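Local coordinates for dopamine N-acetyltransferase-like Protein (PDB 6V3T) that probably transfers acyl groups from acyl-CoA thioesters such as acetyl-CoA to the amine of serotonin, and binds acetyl-CoA, at residues K180-G185 with D203-M208. Residues are numbered along the deposited sequence; the frame is centred on the assembly and turned at random.
Sequences KCVTYG and DYYKVM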
ATOM      1  N   LYS A 180       9.456   9.631   7.002  1.00 63.78           N
ATOM      2  CA  LYS A 180      10.807   9.206   6.569  1.00 67.76           C
ATOM      3  C   LYS A 180      10.876   9.200   5.042  1.00 64.00           C
ATOM      4  O   LYS A 180       9.930   8.758   4.397  1.00 62.27           O
ATOM      5  CB  LYS A 180      11.173   7.829   7.126  1.00 70.95           C
ATOM      6  CG  LYS A 180      12.511   7.306   6.623  1.00 75.27           C
ATOM      7  CD  LYS A 180      13.250   6.435   7.594  1.00 79.47           C
ATOM      8  CE  LYS A 180      14.111   7.194   8.570  1.00 81.86           C
ATOM      9  NZ  LYS A 180      15.527   7.274   8.155  1.00 84.34           N
ATOM     10  N   CYS A 181      11.983   9.679   4.499  1.00 67.64           N
ATOM     11  CA  CYS A 181      12.288   9.629   3.055  1.00 72.49           C
ATOM     12  C   CYS A 181      13.557   8.797   2.862  1.00 72.49           C
ATOM     13  O   CYS A 181      14.564   9.084   3.553  1.00 75.08           O
ATOM     14  CB  CYS A 181      12.455  11.032   2.491  1.00 73.46           C
ATOM     15  SG  CYS A 181      12.423  11.046   0.684  1.00 76.58           S
ATOM     16  N   VAL A 182      13.488   7.791   1.987  1.00 70.04           N
ATOM     17  CA  VAL A 182      14.586   6.815   1.741  1.00 71.32           C
ATOM     18  C   VAL A 182      14.708   6.569   0.238  1.00 71.48           C
ATOM     19  O   VAL A 182      13.690   6.213  -0.404  1.00 63.42           O
ATOM     20  CB  VAL A 182      14.373   5.491   2.503  1.00 75.07           C
ATOM     21  CG1 VAL A 182      12.983   4.913   2.302  1.00 78.23           C
ATOM     22  CG2 VAL A 182      15.427   4.460   2.138  1.00 74.81           C
ATOM     23  N   THR A 183      15.936   6.714  -0.268  1.00 75.24           N
ATOM     24  CA  THR A 183      16.332   6.524  -1.687  1.00 69.42           C
ATOM     25  C   THR A 183      16.553   5.034  -1.960  1.00 69.16           C
ATOM     26  O   THR A 183      17.368   4.434  -1.249  1.00 72.81           O
ATOM     27  CB  THR A 183      17.602   7.328  -1.977  1.00 68.84           C
ATOM     28  OG1 THR A 183      17.898   8.103  -0.812  1.00 65.09           O
ATOM     29  CG2 THR A 183      17.446   8.213  -3.193  1.00 72.72           C
ATOM     30  N   TYR A 184      15.867   4.473  -2.959  1.00 67.07           N
ATOM     31  CA  TYR A 184      15.969   3.049  -3.373  1.00 68.19           C
ATOM     32  C   TYR A 184      17.410   2.685  -3.756  1.00 73.31           C
ATOM     33  O   TYR A 184      17.823   1.522  -3.550  1.00 87.40           O
ATOM     34  CB  TYR A 184      15.052   2.779  -4.562  1.00 68.86           C
ATOM     35  CG  TYR A 184      13.579   2.896  -4.270  1.00 69.79           C
ATOM     36  CD1 TYR A 184      12.949   2.035  -3.389  1.00 70.12           C
ATOM     37  CD2 TYR A 184      12.802   3.841  -4.912  1.00 71.46           C
ATOM     38  CE1 TYR A 184      11.590   2.121  -3.137  1.00 70.68           C
ATOM     39  CE2 TYR A 184      11.441   3.938  -4.675  1.00 74.19           C
ATOM     40  CZ  TYR A 184      10.829   3.077  -3.785  1.00 72.19           C
ATOM     41  OH  TYR A 184       9.487   3.180  -3.556  1.00 70.06           O
ATOM     42  N   GLY A 185      18.145   3.638  -4.325  1.00 72.86           N
ATOM     43  CA  GLY A 185      19.536   3.458  -4.776  1.00 72.78           C
ATOM     44  C   GLY A 185      20.461   3.054  -3.647  1.00 73.66           C
ATOM     45  O   GLY A 185      21.364   2.252  -3.901  1.00 77.50           O
ATOM     46  N   ASP A 203      12.355   7.467  -7.555  1.00 78.53           N
ATOM     47  CA  ASP A 203      13.771   7.430  -7.099  1.00 86.87           C
ATOM     48  C   ASP A 203      13.830   7.245  -5.578  1.00 85.63           C
ATOM     49  O   ASP A 203      14.962   7.093  -5.063  1.00 92.05           O
ATOM     50  CB  ASP A 203      14.535   8.705  -7.480  1.00 96.08           C
ATOM     51  CG  ASP A 203      14.531   9.055  -8.960  1.00102.21           C
ATOM     52  OD1 ASP A 203      14.376   8.125  -9.787  1.00101.03           O
ATOM     53  OD2 ASP A 203      14.682  10.264  -9.276  1.00104.77           O
ATOM     54  N   TYR A 204      12.685   7.290  -4.878  1.00 77.99           N
ATOM     55  CA  TYR A 204      12.631   7.184  -3.394  1.00 74.54           C
ATOM     56  C   TYR A 204      11.229   6.825  -2.891  1.00 69.16           C
ATOM     57  O   TYR A 204      10.223   7.078  -3.583  1.00 64.98           O
ATOM     58  CB  TYR A 204      13.137   8.479  -2.763  1.00 78.12           C
ATOM     59  CG  TYR A 204      12.515   9.733  -3.318  1.00 81.74           C
ATOM     60  CD1 TYR A 204      12.841  10.229  -4.555  1.00 79.52           C
ATOM     61  CD2 TYR A 204      11.591  10.441  -2.599  1.00 87.73           C
ATOM     62  CE1 TYR A 204      12.260  11.375  -5.070  1.00 81.41           C
ATOM     63  CE2 TYR A 204      11.017  11.605  -3.083  1.00 86.11           C
ATOM     64  CZ  TYR A 204      11.345  12.077  -4.328  1.00 82.37           C
ATOM     65  OH  TYR A 204      10.764  13.212  -4.804  1.00 83.49           O
ATOM     66  N   TYR A 205      11.202   6.243  -1.687  1.00 68.61           N
ATOM     67  CA  TYR A 205      10.001   5.757  -0.953  1.00 67.47           C
ATOM     68  C   TYR A 205       9.804   6.652   0.271  1.00 68.23           C
ATOM     69  O   TYR A 205      10.777   6.888   1.037  1.00 65.53           O
ATOM     70  CB  TYR A 205      10.170   4.276  -0.598  1.00 67.55           C
ATOM     71  CG  TYR A 205       9.471   3.755   0.640  1.00 65.13           C
ATOM     72  CD1 TYR A 205       8.095   3.843   0.800  1.00 66.69           C
ATOM     73  CD2 TYR A 205      10.183   3.080   1.617  1.00 61.41           C
ATOM     74  CE1 TYR A 205       7.457   3.319   1.919  1.00 64.43           C
ATOM     75  CE2 TYR A 205       9.563   2.548   2.737  1.00 61.20           C
ATOM     76  CZ  TYR A 205       8.194   2.668   2.893  1.00 63.64           C
ATOM     77  OH  TYR A 205       7.598   2.145   4.007  1.00 62.20           O
ATOM     78  N   LYS A 206       8.593   7.186   0.409  1.00 64.49           N
ATOM     79  CA  LYS A 206       8.204   8.031   1.553  1.00 62.30           C
ATOM     80  C   LYS A 206       7.146   7.295   2.349  1.00 63.15           C
ATOM     81  O   LYS A 206       6.183   6.808   1.725  1.00 69.85           O
ATOM     82  CB  LYS A 206       7.606   9.353   1.091  1.00 63.84           C
ATOM     83  CG  LYS A 206       8.604  10.418   0.686  1.00 65.50           C
ATOM     84  CD  LYS A 206       7.911  11.558  -0.002  1.00 65.85           C
ATOM     85  CE  LYS A 206       8.759  12.793  -0.143  1.00 66.77           C
ATOM     86  NZ  LYS A 206       7.926  13.909  -0.632  1.00 69.18           N
ATOM     87  N   VAL A 207       7.337   7.220   3.664  1.00 62.60           N
ATOM     88  CA  VAL A 207       6.235   7.014   4.640  1.00 60.45           C
ATOM     89  C   VAL A 207       5.619   8.391   4.894  1.00 55.33           C
ATOM     90  O   VAL A 207       6.372   9.335   5.173  1.00 48.35           O
ATOM     91  CB  VAL A 207       6.720   6.316   5.923  1.00 60.64           C
ATOM     92  CG1 VAL A 207       5.641   6.275   6.993  1.00 62.54           C
ATOM     93  CG2 VAL A 207       7.198   4.907   5.621  1.00 61.71           C
ATOM     94  N   MET A 208       4.302   8.494   4.722  1.00 55.71           N
ATOM     95  CA  MET A 208       3.549   9.768   4.762  1.00 55.15           C
ATOM     96  C   MET A 208       2.336   9.579   5.665  1.00 54.13           C
ATOM     97  O   MET A 208       1.851   8.452   5.796  1.00 55.16           O
ATOM     98  CB  MET A 208       3.109  10.199   3.361  1.00 56.28           C
ATOM     99  CG  MET A 208       4.268  10.276   2.382  1.00 58.14           C
ATOM    100  SD  MET A 208       3.851  10.953   0.756  1.00 57.79           S
ATOM    101  CE  MET A 208       3.858  12.710   1.132  1.00 57.63           C
TER
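Val182 and Tyr205 pair across antiparallel strand segments within 180-185 and 203-208, whose axes approach to 4.6 Å. Tyr205 N donates to Val182 O at 2.8 Å, a nearly straight bond (170°), and Val182 N returns one to Tyr205 O at 3.0 Å. Farther along, Val207 N reaches Lys180 O. On the face carrying Val182 and Tyr205, CG1 of Val182 lies 3.4 Å from CD2 of the Tyr205 ring, the two side chains crossing obliquely. On the other face, the chi1 of Cys181 (-166°, SG anti to the backbone N) places SG 3.4 Å from Tyr204 CD2, oblique to that ring, while Lys206 CE meets the ring's edge in plane. Beyond the strand, the Tyr184 side chain crosses that of Tyr205 at about a right angle; its OH lies 3.2 Å from Tyr205 CB, Tyr205 N lies over one ring face, and the hydroxyl is hydrogen-bonded to Thr163 O. An alanine at Tyr184 would probably leave Thr163 O without this partner and open a gap beside Tyr205 CB. These neighbouring antiparallel strands, joined by a long loop, belong to the C-terminal part of the GNAT acetyltransferase fold, with strand 204-211 inserted between strands 157-162 and 177-183, next to the acetyl-CoA-binding residue Thr163.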